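Local coordinates for protein WipB (Legionella pneumophila, PDB 5NNY) that is a translocated Legionella effector and Ser/Thr phosphatase, represented here by its phosphatase domain, that targets the host lysosomal nutrient-sensing machinery, at residues Y42-Q48 with G102-F107; E55-F59 with H162-A167; E230-L236 with K299-T303. All blocks are in the same frame, centred on the assembly; numbering follows the deposited sequence.

In the fold
Contacts 1 and 2 are neighbours, their centres about 9 Å apart, and their segments alternate along the chain. The loop between helices 32-42 and 64-79 supplies one segment of each. Within it, the probable hydrogen bond from V58 N to E46 O (2.9 Å) ties the two together, and A163 CB packs on V103 O (3.2 Å). Contact 3 lies on the opposite side of the chain's centre, at outermost strand 301-306, with centres about 43 Å from contact 1 and 47 Å from contact 2. By sequence, contact 1 probably comes nearest to catalysis, through a GDxVDRG-like signature ending at G102, though no metal or ligand marks the site in these contacts.

Contact 1: Y42-Q48 with G102-F107; sequences YTLPELQ and GVIDYF
Y42 reaches from the end of helix 32-42 across to V103 and F107. From its CB the ring sets off with CG anti to the backbone N (chi1 -169°), which carries it along the flank of segment 102-107. CD1, the first ring atom to make contact, lies 3.7 Å from F107 CD2, which sits near the plane of the tyrosine ring. Farther out, CE1 and CZ lie against V103: CG2 of the valine stands over one ring face, displaced toward the rim, in a CH-pi contact 3.8 Å from the centroid of the Y42 ring and 3.5 Å from Y42 CZ. At the tip, OH accepts a hydrogen bond from V103 N (3.2 Å, 146° at the hydrogen) and comes close to G102 CA; A13 O offers the hydroxyl a further, weak bond.

V103's other methyl, CG1, faces L47, 3.6 Å from its CB, so the two branches of the valine divide between tyrosine and leucine. L47 CD1 then touches the edge of the F107 ring at CZ (4.0 Å). A water donating to both L47 O and V103 O bridges the backbones. The loop keeps its curl through Q48, whose bent side chain donates NE2 to Y42 O and to L44 O (2.9 Å); L47 N reaches L44 O from the opposite face of that carbonyl. The contact packs the loop after helix 32-42 against the first turn of helix 105-117 and the loop leading into it, where G102 ends a sequence resembling the GDxVDRG signature of PPP Ser/Thr phosphatases, with one residue more between its halves.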
ATOM      1  N   TYR A  42      16.473   8.533  -8.626  1.00 15.54           N
ATOM      2  CA  TYR A  42      15.559   8.809  -7.527  1.00 14.41           C
ATOM      3  C   TYR A  42      15.796  10.186  -6.922  1.00 22.17           C
ATOM      4  O   TYR A  42      14.843  10.833  -6.468  1.00 21.05           O
ATOM      5  CB  TYR A  42      15.654   7.718  -6.433  1.00 17.00           C
ATOM      6  CG  TYR A  42      14.514   7.910  -5.470  1.00 16.21           C
ATOM      7  CD1 TYR A  42      13.216   7.592  -5.855  1.00 21.90           C
ATOM      8  CD2 TYR A  42      14.707   8.507  -4.224  1.00 18.78           C
ATOM      9  CE1 TYR A  42      12.128   7.835  -5.009  1.00 21.41           C
ATOM     10  CE2 TYR A  42      13.625   8.742  -3.366  1.00 16.41           C
ATOM     11  CZ  TYR A  42      12.338   8.418  -3.778  1.00 18.45           C
ATOM     12  OH  TYR A  42      11.255   8.653  -2.942  1.00 14.46           O
ATOM     13  N   THR A  43      17.037  10.680  -6.932  1.00 23.01           N
ATOM     14  CA  THR A  43      17.337  11.963  -6.300  1.00 17.23           C
ATOM     15  C   THR A  43      17.670  13.046  -7.317  1.00 17.63           C
ATOM     16  O   THR A  43      18.308  14.040  -6.972  1.00 18.24           O
ATOM     17  CB  THR A  43      18.457  11.828  -5.263  1.00 19.43           C
ATOM     18  OG1 THR A  43      19.666  11.357  -5.871  1.00 18.49           O
ATOM     19  CG2 THR A  43      18.045  10.838  -4.186  1.00 22.32           C
ATOM     20  N   LEU A  44      17.236  12.871  -8.565  1.00 19.52           N
ATOM     21  CA  LEU A  44      17.404  13.913  -9.572  1.00 13.08           C
ATOM     22  C   LEU A  44      16.779  15.209  -9.069  1.00 14.98           C
ATOM     23  O   LEU A  44      15.606  15.210  -8.691  1.00 18.05           O
ATOM     24  CB  LEU A  44      16.742  13.511 -10.891  1.00 18.26           C
ATOM     25  CG  LEU A  44      17.469  12.555 -11.837  1.00 31.25           C
ATOM     26  CD1 LEU A  44      16.550  12.087 -12.970  1.00 17.95           C
ATOM     27  CD2 LEU A  44      18.691  13.246 -12.400  1.00 19.08           C
ATOM     28  N   PRO A  45      17.516  16.322  -9.055  1.00 17.02           N
ATOM     29  CA  PRO A  45      16.916  17.591  -8.604  1.00 15.86           C
ATOM     30  C   PRO A  45      15.616  17.941  -9.300  1.00 16.21           C
ATOM     31  O   PRO A  45      14.699  18.451  -8.646  1.00 19.22           O
ATOM     32  CB  PRO A  45      18.018  18.614  -8.907  1.00 18.21           C
ATOM     33  CG  PRO A  45      19.288  17.817  -8.728  1.00 21.87           C
ATOM     34  CD  PRO A  45      18.983  16.416  -9.200  1.00 22.31           C
ATOM     35  N   GLU A  46      15.498  17.679 -10.607  1.00 18.64           N
ATOM     36  CA  GLU A  46      14.286  18.070 -11.311  1.00 21.75           C
ATOM     37  C   GLU A  46      13.059  17.304 -10.841  1.00 21.36           C
ATOM     38  O   GLU A  46      11.940  17.742 -11.125  1.00 19.22           O
ATOM     39  CB  GLU A  46      14.469  17.886 -12.822  1.00 22.08           C
ATOM     40  CG  GLU A  46      14.831  16.471 -13.212  1.00 15.60           C
ATOM     41  CD  GLU A  46      14.840  16.262 -14.726  1.00 20.54           C
ATOM     42  OE1 GLU A  46      15.448  15.264 -15.175  1.00 19.09           O
ATOM     43  OE2 GLU A  46      14.245  17.092 -15.444  1.00 21.45           O
ATOM     44  N   LEU A  47      13.234  16.212 -10.090  1.00 16.35           N
ATOM     45  CA  LEU A  47      12.117  15.441  -9.555  1.00 14.57           C
ATOM     46  C   LEU A  47      11.797  15.744  -8.093  1.00 16.34           C
ATOM     47  O   LEU A  47      10.892  15.111  -7.541  1.00 15.97           O
ATOM     48  CB  LEU A  47      12.384  13.934  -9.689  1.00 16.67           C
ATOM     49  CG  LEU A  47      12.524  13.355 -11.100  1.00 17.42           C
ATOM     50  CD1 LEU A  47      12.820  11.839 -11.010  1.00 15.60           C
ATOM     51  CD2 LEU A  47      11.253  13.564 -11.883  1.00 20.90           C
ATOM     52  N   GLN A  48      12.507  16.668  -7.452  1.00 16.58           N
ATOM     53  CA  GLN A  48      12.352  16.905  -6.020  1.00 18.81           C
ATOM     54  C   GLN A  48      11.347  18.025  -5.759  1.00 23.59           C
ATOM     55  O   GLN A  48      11.515  19.156  -6.236  1.00 22.34           O
ATOM     56  CB  GLN A  48      13.698  17.241  -5.365  1.00 18.21           C
ATOM     57  CG  GLN A  48      14.814  16.229  -5.642  1.00 15.26           C
ATOM     58  CD  GLN A  48      14.379  14.806  -5.374  1.00 23.89           C
ATOM     59  OE1 GLN A  48      13.976  14.477  -4.248  1.00 22.78           O
ATOM     60  NE2 GLN A  48      14.464  13.942  -6.401  1.00 23.80           N
ATOM     61  N   GLY A 102       7.227  10.524  -1.100  1.00 18.56           N
ATOM     62  CA  GLY A 102       8.254  10.155  -2.066  1.00 19.06           C
ATOM     63  C   GLY A 102       8.051  10.800  -3.434  1.00 20.72           C
ATOM     64  O   GLY A 102       7.115  11.575  -3.675  1.00 16.21           O
ATOM     65  N   VAL A 103       8.950  10.448  -4.362  1.00 24.31           N
ATOM     66  CA  VAL A 103       9.116  11.240  -5.587  1.00 16.75           C
ATOM     67  C   VAL A 103       7.953  11.026  -6.554  1.00 17.75           C
ATOM     68  O   VAL A 103       7.382  11.992  -7.080  1.00 23.31           O
ATOM     69  CB  VAL A 103      10.465  10.927  -6.259  1.00 25.98           C
ATOM     70  CG1 VAL A 103      10.531  11.617  -7.601  1.00 24.50           C
ATOM     71  CG2 VAL A 103      11.600  11.387  -5.390  1.00 18.45           C
ATOM     72  N   ILE A 104       7.658   9.771  -6.896  1.00 16.86           N
ATOM     73  CA  ILE A 104       6.598   9.494  -7.867  1.00 14.48           C
ATOM     74  C   ILE A 104       6.172   8.043  -7.737  1.00 20.32           C
ATOM     75  O   ILE A 104       7.011   7.140  -7.648  1.00 17.91           O
ATOM     76  CB  ILE A 104       7.039   9.830  -9.317  1.00 16.29           C
ATOM     77  CG1 ILE A 104       5.833   9.799 -10.274  1.00 21.07           C
ATOM     78  CG2 ILE A 104       8.194   8.942  -9.790  1.00 16.98           C
ATOM     79  CD1 ILE A 104       6.134  10.443 -11.640  1.00 19.67           C
ATOM     80  N   ASP A 105       4.853   7.823  -7.744  1.00 17.51           N
ATOM     81  CA  ASP A 105       4.326   6.478  -7.507  1.00 17.63           C
ATOM     82  C   ASP A 105       4.698   5.501  -8.605  1.00 20.09           C
ATOM     83  O   ASP A 105       4.705   4.292  -8.357  1.00 20.09           O
ATOM     84  CB  ASP A 105       2.808   6.500  -7.354  1.00 14.96           C
ATOM     85  CG  ASP A 105       2.376   6.935  -5.969  1.00 15.39           C
ATOM     86  OD1 ASP A 105       3.220   6.851  -5.044  1.00 17.75           O
ATOM     87  OD2 ASP A 105       1.204   7.399  -5.827  1.00 25.45           O
ATOM     88  N   TYR A 106       5.001   5.995  -9.806  1.00 15.08           N
ATOM     89  CA  TYR A 106       5.421   5.113 -10.891  1.00 14.49           C
ATOM     90  C   TYR A 106       6.576   4.214 -10.472  1.00 15.60           C
ATOM     91  O   TYR A 106       6.645   3.056 -10.888  1.00 18.22           O
ATOM     92  CB  TYR A 106       5.839   5.945 -12.106  1.00 16.64           C
ATOM     93  CG  TYR A 106       6.043   5.128 -13.357  1.00 20.01           C
ATOM     94  CD1 TYR A 106       4.957   4.683 -14.090  1.00 20.91           C
ATOM     95  CD2 TYR A 106       7.337   4.782 -13.793  1.00 18.29           C
ATOM     96  CE1 TYR A 106       5.139   3.923 -15.238  1.00 20.73           C
ATOM     97  CE2 TYR A 106       7.526   4.019 -14.948  1.00 22.02           C
ATOM     98  CZ  TYR A 106       6.422   3.604 -15.660  1.00 18.98           C
ATOM     99  OH  TYR A 106       6.577   2.861 -16.800  1.00 23.64           O
ATOM    100  N   PHE A 107       7.503   4.736  -9.654  1.00 13.40           N
ATOM    101  CA  PHE A 107       8.719   3.990  -9.331  1.00 17.26           C
ATOM    102  C   PHE A 107       8.399   2.723  -8.549  1.00 16.73           C
ATOM    103  O   PHE A 107       8.880   1.633  -8.883  1.00 18.08           O
ATOM    104  CB  PHE A 107       9.692   4.869  -8.546  1.00 19.29           C
ATOM    105  CG  PHE A 107      10.338   5.978  -9.366  1.00 18.01           C
ATOM    106  CD1 PHE A 107      10.415   5.907 -10.759  1.00 22.64           C
ATOM    107  CD2 PHE A 107      10.928   7.048  -8.719  1.00 17.33           C
ATOM    108  CE1 PHE A 107      11.046   6.917 -11.490  1.00 19.65           C
ATOM    109  CE2 PHE A 107      11.575   8.055  -9.433  1.00 18.11           C
ATOM    110  CZ  PHE A 107      11.637   7.989 -10.832  1.00 16.40           C
TER
HETATM  111  O   HOH W   1       8.165  14.481  -7.364  1.00 27.84           O

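Contact 2: E55-F59 with H162-A167; sequences EAPVF and HALQEA
E55 and E166 bring their carboxylates together from opposite directions, with E55 OE1 only 2.5 Å from E166 OE2 and the two planes 26° apart. H162 NE2 adds two weak hydrogen bonds, to E55 OE1 and E55 OE2, both 3.3 Å long and well bent; E55 OE2 lies in the plane of the imidazole, at its edge. This cluster joins the loop before helix 64-79 to helix 159-169 of the calcineurin-like phosphatase domain. H162 and E166 are one helical turn apart, which is why both can face the same glutamate.

Two waters carry the polar patch across the gap between loop and helix. One takes the hydrogen of A56 N and donates to E166 OE1, while another donates to F59 O (3.1 Å) and, weakly, to E166 OE2.

Outward from the acids, F59 points at the helix and lays one ring face against the CB and carboxylate of E166. E166 CB makes a CH-pi contact over the face, 3.8 Å from the centroid of the F59 ring, and the carboxylate is stacked at 27° to it. V58 CG1 covers the opposite face, so the ring is clamped between its own neighbour and the helix. L68 of helix 64-79 also packs on F59. The far end of the ring settles on the helix backbone: F59 CZ stops 3.5 Å from A163 O, and F59 CE2 meets A163 CB at 3.9 Å.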
ATOM      1  N   GLU A  55       6.341  22.547  -6.466  1.00 37.47           N
ATOM      2  CA  GLU A  55       6.421  21.538  -7.507  1.00 37.42           C
ATOM      3  C   GLU A  55       7.859  21.179  -7.829  1.00 30.98           C
ATOM      4  O   GLU A  55       8.744  22.038  -7.821  1.00 29.14           O
ATOM      5  CB  GLU A  55       5.745  22.049  -8.774  1.00 33.78           C
ATOM      6  CG  GLU A  55       4.290  22.292  -8.570  1.00 52.27           C
ATOM      7  CD  GLU A  55       3.535  21.000  -8.457  1.00 56.45           C
ATOM      8  OE1 GLU A  55       3.094  20.510  -9.504  1.00 59.76           O
ATOM      9  OE2 GLU A  55       3.416  20.453  -7.343  1.00 61.59           O
ATOM     10  N   ALA A  56       8.081  19.903  -8.123  1.00 28.84           N
ATOM     11  CA  ALA A  56       9.356  19.498  -8.687  1.00 22.93           C
ATOM     12  C   ALA A  56       9.620  20.308  -9.951  1.00 20.64           C
ATOM     13  O   ALA A  56       8.681  20.595 -10.709  1.00 23.80           O
ATOM     14  CB  ALA A  56       9.354  18.006  -9.018  1.00 22.89           C
ATOM     15  N   PRO A  57      10.868  20.710 -10.200  1.00 25.69           N
ATOM     16  CA  PRO A  57      11.149  21.564 -11.370  1.00 24.12           C
ATOM     17  C   PRO A  57      10.648  21.008 -12.691  1.00 23.62           C
ATOM     18  O   PRO A  57      10.251  21.792 -13.571  1.00 21.15           O
ATOM     19  CB  PRO A  57      12.676  21.670 -11.347  1.00 22.69           C
ATOM     20  CG  PRO A  57      13.008  21.605  -9.876  1.00 27.36           C
ATOM     21  CD  PRO A  57      12.027  20.601  -9.293  1.00 22.88           C
ATOM     22  N   VAL A  58      10.637  19.679 -12.856  1.00 22.84           N
ATOM     23  CA  VAL A  58      10.286  19.087 -14.149  1.00 19.13           C
ATOM     24  C   VAL A  58       8.881  19.513 -14.581  1.00 23.09           C
ATOM     25  O   VAL A  58       8.613  19.690 -15.773  1.00 25.78           O
ATOM     26  CB  VAL A  58      10.434  17.552 -14.099  1.00 19.26           C
ATOM     27  CG1 VAL A  58       9.530  16.924 -13.037  1.00 20.20           C
ATOM     28  CG2 VAL A  58      10.150  16.939 -15.460  1.00 21.42           C
ATOM     29  N   PHE A  59       7.974  19.724 -13.624  1.00 22.58           N
ATOM     30  CA  PHE A  59       6.587  19.977 -13.994  1.00 28.15           C
ATOM     31  C   PHE A  59       6.311  21.428 -14.359  1.00 28.09           C
ATOM     32  O   PHE A  59       5.219  21.724 -14.852  1.00 36.03           O
ATOM     33  CB  PHE A  59       5.664  19.523 -12.864  1.00 23.79           C
ATOM     34  CG  PHE A  59       5.751  18.052 -12.599  1.00 22.05           C
ATOM     35  CD1 PHE A  59       5.373  17.145 -13.578  1.00 20.89           C
ATOM     36  CD2 PHE A  59       6.232  17.573 -11.389  1.00 25.35           C
ATOM     37  CE1 PHE A  59       5.460  15.786 -13.357  1.00 21.78           C
ATOM     38  CE2 PHE A  59       6.318  16.203 -11.153  1.00 23.85           C
ATOM     39  CZ  PHE A  59       5.934  15.308 -12.137  1.00 22.09           C
ATOM     40  N   HIS A 162       0.445  12.977  -6.769  1.00 23.11           N
ATOM     41  CA  HIS A 162       0.393  14.219  -7.535  1.00 20.29           C
ATOM     42  C   HIS A 162       1.405  14.198  -8.677  1.00 19.20           C
ATOM     43  O   HIS A 162       1.071  14.547  -9.819  1.00 23.40           O
ATOM     44  CB  HIS A 162       0.660  15.415  -6.616  1.00 20.56           C
ATOM     45  CG  HIS A 162       0.509  16.744  -7.292  1.00 30.87           C
ATOM     46  ND1 HIS A 162      -0.602  17.080  -8.036  1.00 35.76           N
ATOM     47  CD2 HIS A 162       1.324  17.825  -7.329  1.00 38.82           C
ATOM     48  CE1 HIS A 162      -0.461  18.304  -8.513  1.00 34.18           C
ATOM     49  NE2 HIS A 162       0.700  18.778  -8.102  1.00 35.28           N
ATOM     50  N   ALA A 163       2.645  13.781  -8.392  1.00 17.40           N
ATOM     51  CA  ALA A 163       3.646  13.680  -9.457  1.00 19.51           C
ATOM     52  C   ALA A 163       3.202  12.698 -10.532  1.00 22.13           C
ATOM     53  O   ALA A 163       3.411  12.933 -11.730  1.00 18.33           O
ATOM     54  CB  ALA A 163       4.996  13.264  -8.875  1.00 15.47           C
ATOM     55  N   LEU A 164       2.549  11.605 -10.128  1.00 17.05           N
ATOM     56  CA  LEU A 164       2.045  10.651 -11.115  1.00 17.95           C
ATOM     57  C   LEU A 164       0.979  11.289 -11.997  1.00 20.01           C
ATOM     58  O   LEU A 164       1.025  11.175 -13.224  1.00 20.67           O
ATOM     59  CB  LEU A 164       1.481   9.416 -10.416  1.00 22.32           C
ATOM     60  CG  LEU A 164       1.067   8.292 -11.373  1.00 21.52           C
ATOM     61  CD1 LEU A 164       2.259   7.745 -12.127  1.00 20.44           C
ATOM     62  CD2 LEU A 164       0.355   7.190 -10.621  1.00 24.68           C
ATOM     63  N   GLN A 165       0.001  11.967 -11.375  1.00 17.91           N
ATOM     64  CA  GLN A 165      -1.043  12.663 -12.128  1.00 16.67           C
ATOM     65  C   GLN A 165      -0.458  13.644 -13.130  1.00 19.38           C
ATOM     66  O   GLN A 165      -0.910  13.718 -14.277  1.00 20.75           O
ATOM     67  CB  GLN A 165      -1.960  13.404 -11.159  1.00 15.96           C
ATOM     68  CG  GLN A 165      -2.735  12.484 -10.278  1.00 15.36           C
ATOM     69  CD  GLN A 165      -3.478  13.235  -9.199  1.00 22.37           C
ATOM     70  OE1 GLN A 165      -2.904  14.074  -8.505  1.00 22.92           O
ATOM     71  NE2 GLN A 165      -4.756  12.938  -9.051  1.00 21.81           N
ATOM     72  N   GLU A 166       0.523  14.429 -12.701  1.00 23.90           N
ATOM     73  CA  GLU A 166       1.124  15.409 -13.594  1.00 23.20           C
ATOM     74  C   GLU A 166       1.895  14.741 -14.718  1.00 21.94           C
ATOM     75  O   GLU A 166       1.922  15.244 -15.849  1.00 20.07           O
ATOM     76  CB  GLU A 166       2.056  16.313 -12.807  1.00 17.37           C
ATOM     77  CG  GLU A 166       1.345  17.111 -11.745  1.00 24.15           C
ATOM     78  CD  GLU A 166       2.318  17.977 -11.008  1.00 36.01           C
ATOM     79  OE1 GLU A 166       2.887  17.518  -9.990  1.00 44.00           O
ATOM     80  OE2 GLU A 166       2.550  19.101 -11.491  1.00 48.97           O
ATOM     81  N   ALA A 167       2.575  13.634 -14.423  1.00 15.20           N
ATOM     82  CA  ALA A 167       3.300  12.955 -15.491  1.00 16.74           C
ATOM     83  C   ALA A 167       2.329  12.370 -16.505  1.00 16.38           C
ATOM     84  O   ALA A 167       2.595  12.378 -17.713  1.00 21.07           O
ATOM     85  CB  ALA A 167       4.222  11.876 -14.921  1.00 17.89           C
TER
HETATM   86  O   HOH W   2       5.350  18.449  -8.185  1.00 42.02           O
HETATM   87  O   HOH W   3       2.998  19.630 -14.857  1.00 44.34           O

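Contact 3: E230-L236 with K299-T303; sequences EESAVDL and KFKIT
F300 carries CG between its backbone N and carbonyl carbon (chi1 53°), turning the ring onto the start of helix 233-253. Next to it K299 runs out extended beyond CG, whereas E231 bends back at chi2 (-46°); their charged ends thus meet. K299 NZ donates to E231 OE2 in a 2.6 Å salt bridge, arriving on the syn side but 23° out of the carboxylate plane. E230 OE1 stays 4.0 Å from K299 NZ, beyond a salt bridge, while E230 OE2 is hydrogen-bonded to Y228 OH.

E230 O lies in the plane of the F300 ring, 3.2 Å from CE2. F300 CB packs on A233 CB and comes close to A233 N, its CZ touches L236 CD2 (3.8 Å), and I302 CD1 meets the same methyl from the strand. S232 caps the helix, OG accepting from D235 N (3.0 Å), and a water donates to both E231 O and K299 O. N202 OD1 accepts from A233 N and its ND2 donates to K299 O.

The chemistry divides in two: F300, just ahead of edge strand 301-306, and I302 within it pack on the helix, while K299 pairs with exposed E231, and nearby E230 may further stabilise the lysine's charge.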
ATOM      1  N   GLU A 230     -12.832 -16.705  17.771  1.00 23.95           N
ATOM      2  CA  GLU A 230     -11.575 -16.486  18.475  1.00 26.36           C
ATOM      3  C   GLU A 230     -11.294 -17.620  19.452  1.00 27.94           C
ATOM      4  O   GLU A 230     -10.711 -17.395  20.517  1.00 27.15           O
ATOM      5  CB  GLU A 230     -11.579 -15.149  19.213  1.00 33.05           C
ATOM      6  CG  GLU A 230     -12.737 -15.001  20.194  1.00 38.14           C
ATOM      7  CD  GLU A 230     -12.628 -13.741  21.027  1.00 41.69           C
ATOM      8  OE1 GLU A 230     -13.194 -13.716  22.143  1.00 37.41           O
ATOM      9  OE2 GLU A 230     -11.964 -12.779  20.566  1.00 36.94           O
ATOM     10  N   GLU A 231     -11.719 -18.841  19.113  1.00 25.35           N
ATOM     11  CA  GLU A 231     -11.580 -19.939  20.056  1.00 26.43           C
ATOM     12  C   GLU A 231     -10.140 -20.409  20.194  1.00 23.14           C
ATOM     13  O   GLU A 231      -9.837 -21.149  21.139  1.00 26.60           O
ATOM     14  CB  GLU A 231     -12.491 -21.098  19.645  1.00 36.47           C
ATOM     15  CG  GLU A 231     -13.964 -20.800  19.876  1.00 39.10           C
ATOM     16  CD  GLU A 231     -14.213 -20.196  21.249  1.00 48.71           C
ATOM     17  OE1 GLU A 231     -13.997 -20.910  22.255  1.00 46.01           O
ATOM     18  OE2 GLU A 231     -14.599 -19.003  21.324  1.00 48.59           O
ATOM     19  N   SER A 232      -9.262 -19.987  19.290  1.00 19.67           N
ATOM     20  CA  SER A 232      -7.853 -20.366  19.280  1.00 20.66           C
ATOM     21  C   SER A 232      -7.151 -19.449  18.291  1.00 23.22           C
ATOM     22  O   SER A 232      -7.800 -18.728  17.525  1.00 23.25           O
ATOM     23  CB  SER A 232      -7.658 -21.830  18.886  1.00 26.52           C
ATOM     24  OG  SER A 232      -7.996 -22.049  17.523  1.00 24.45           O
ATOM     25  N   ALA A 233      -5.814 -19.487  18.309  1.00 22.47           N
ATOM     26  CA  ALA A 233      -5.048 -18.734  17.314  1.00 22.03           C
ATOM     27  C   ALA A 233      -5.360 -19.210  15.899  1.00 21.71           C
ATOM     28  O   ALA A 233      -5.492 -18.392  14.977  1.00 24.34           O
ATOM     29  CB  ALA A 233      -3.546 -18.863  17.581  1.00 17.96           C
ATOM     30  N   VAL A 234      -5.473 -20.532  15.711  1.00 22.13           N
ATOM     31  CA  VAL A 234      -5.853 -21.098  14.420  1.00 23.99           C
ATOM     32  C   VAL A 234      -7.232 -20.600  14.003  1.00 22.07           C
ATOM     33  O   VAL A 234      -7.461 -20.274  12.833  1.00 24.44           O
ATOM     34  CB  VAL A 234      -5.799 -22.642  14.474  1.00 24.99           C
ATOM     35  CG1 VAL A 234      -6.676 -23.245  13.401  1.00 30.06           C
ATOM     36  CG2 VAL A 234      -4.357 -23.132  14.301  1.00 29.45           C
ATOM     37  N   ASP A 235      -8.173 -20.532  14.947  1.00 21.72           N
ATOM     38  CA  ASP A 235      -9.516 -20.074  14.598  1.00 27.29           C
ATOM     39  C   ASP A 235      -9.514 -18.605  14.192  1.00 29.72           C
ATOM     40  O   ASP A 235     -10.229 -18.205  13.266  1.00 23.42           O
ATOM     41  CB  ASP A 235     -10.481 -20.300  15.764  1.00 36.54           C
ATOM     42  CG  ASP A 235     -11.457 -21.426  15.495  1.00 49.62           C
ATOM     43  OD1 ASP A 235     -11.257 -22.147  14.489  1.00 52.96           O
ATOM     44  OD2 ASP A 235     -12.422 -21.591  16.276  1.00 61.26           O
ATOM     45  N   LEU A 236      -8.734 -17.780  14.887  1.00 28.80           N
ATOM     46  CA  LEU A 236      -8.659 -16.371  14.525  1.00 20.26           C
ATOM     47  C   LEU A 236      -8.062 -16.199  13.139  1.00 23.01           C
ATOM     48  O   LEU A 236      -8.527 -15.371  12.345  1.00 21.80           O
ATOM     49  CB  LEU A 236      -7.832 -15.609  15.561  1.00 21.14           C
ATOM     50  CG  LEU A 236      -7.883 -14.081  15.436  1.00 24.45           C
ATOM     51  CD1 LEU A 236      -9.279 -13.540  15.729  1.00 22.62           C
ATOM     52  CD2 LEU A 236      -6.837 -13.411  16.323  1.00 24.06           C
ATOM     53  N   LYS A 299      -7.928 -17.322  25.252  1.00 29.39           N
ATOM     54  CA  LYS A 299      -7.917 -18.547  24.470  1.00 30.11           C
ATOM     55  C   LYS A 299      -6.684 -18.707  23.587  1.00 26.69           C
ATOM     56  O   LYS A 299      -6.534 -19.756  22.964  1.00 23.79           O
ATOM     57  CB  LYS A 299      -9.182 -18.616  23.612  1.00 37.15           C
ATOM     58  CG  LYS A 299     -10.409 -18.091  24.353  1.00 38.92           C
ATOM     59  CD  LYS A 299     -11.670 -18.175  23.512  1.00 51.89           C
ATOM     60  CE  LYS A 299     -12.782 -17.310  24.106  1.00 51.60           C
ATOM     61  NZ  LYS A 299     -14.059 -17.449  23.351  1.00 56.07           N
ATOM     62  N   PHE A 300      -5.801 -17.717  23.526  1.00 22.53           N
ATOM     63  CA  PHE A 300      -4.569 -17.826  22.751  1.00 19.60           C
ATOM     64  C   PHE A 300      -3.696 -16.624  23.087  1.00 19.60           C
ATOM     65  O   PHE A 300      -4.147 -15.661  23.715  1.00 22.61           O
ATOM     66  CB  PHE A 300      -4.846 -17.888  21.244  1.00 20.90           C
ATOM     67  CG  PHE A 300      -5.705 -16.754  20.750  1.00 21.79           C
ATOM     68  CD1 PHE A 300      -5.128 -15.559  20.352  1.00 23.95           C
ATOM     69  CD2 PHE A 300      -7.087 -16.868  20.732  1.00 19.42           C
ATOM     70  CE1 PHE A 300      -5.913 -14.503  19.953  1.00 24.88           C
ATOM     71  CE2 PHE A 300      -7.880 -15.819  20.310  1.00 23.29           C
ATOM     72  CZ  PHE A 300      -7.290 -14.630  19.919  1.00 29.98           C
ATOM     73  N   LYS A 301      -2.438 -16.697  22.664  1.00 20.44           N
ATOM     74  CA  LYS A 301      -1.505 -15.581  22.745  1.00 21.85           C
ATOM     75  C   LYS A 301      -1.531 -14.811  21.432  1.00 20.92           C
ATOM     76  O   LYS A 301      -1.599 -15.414  20.362  1.00 21.56           O
ATOM     77  CB  LYS A 301      -0.083 -16.066  23.018  1.00 27.61           C
ATOM     78  CG  LYS A 301       0.066 -16.730  24.374  1.00 31.31           C
ATOM     79  CD  LYS A 301       1.404 -17.409  24.540  1.00 38.03           C
ATOM     80  CE  LYS A 301       1.439 -18.119  25.885  1.00 40.33           C
ATOM     81  NZ  LYS A 301       2.596 -19.040  26.041  1.00 46.98           N
ATOM     82  N   ILE A 302      -1.466 -13.486  21.518  1.00 18.12           N
ATOM     83  CA  ILE A 302      -1.479 -12.643  20.324  1.00 16.61           C
ATOM     84  C   ILE A 302      -0.512 -11.487  20.536  1.00 23.08           C
ATOM     85  O   ILE A 302      -0.418 -10.932  21.639  1.00 27.12           O
ATOM     86  CB  ILE A 302      -2.907 -12.144  19.995  1.00 20.64           C
ATOM     87  CG1 ILE A 302      -2.929 -11.262  18.733  1.00 20.74           C
ATOM     88  CG2 ILE A 302      -3.506 -11.396  21.162  1.00 21.72           C
ATOM     89  CD1 ILE A 302      -4.290 -11.176  18.116  1.00 22.34           C
ATOM     90  N   THR A 303       0.236 -11.147  19.487  1.00 18.35           N
ATOM     91  CA  THR A 303       0.974  -9.892  19.441  1.00 17.85           C
ATOM     92  C   THR A 303       0.475  -9.114  18.232  1.00 17.13           C
ATOM     93  O   THR A 303       0.212  -9.700  17.185  1.00 24.87           O
ATOM     94  CB  THR A 303       2.491 -10.125  19.345  1.00 33.92           C
ATOM     95  OG1 THR A 303       2.770 -10.924  18.195  1.00 44.81           O
ATOM     96  CG2 THR A 303       3.017 -10.865  20.564  1.00 29.52           C
TER
HETATM   97  O   HOH W   4      -7.663 -22.649  22.487  1.00 37.49           O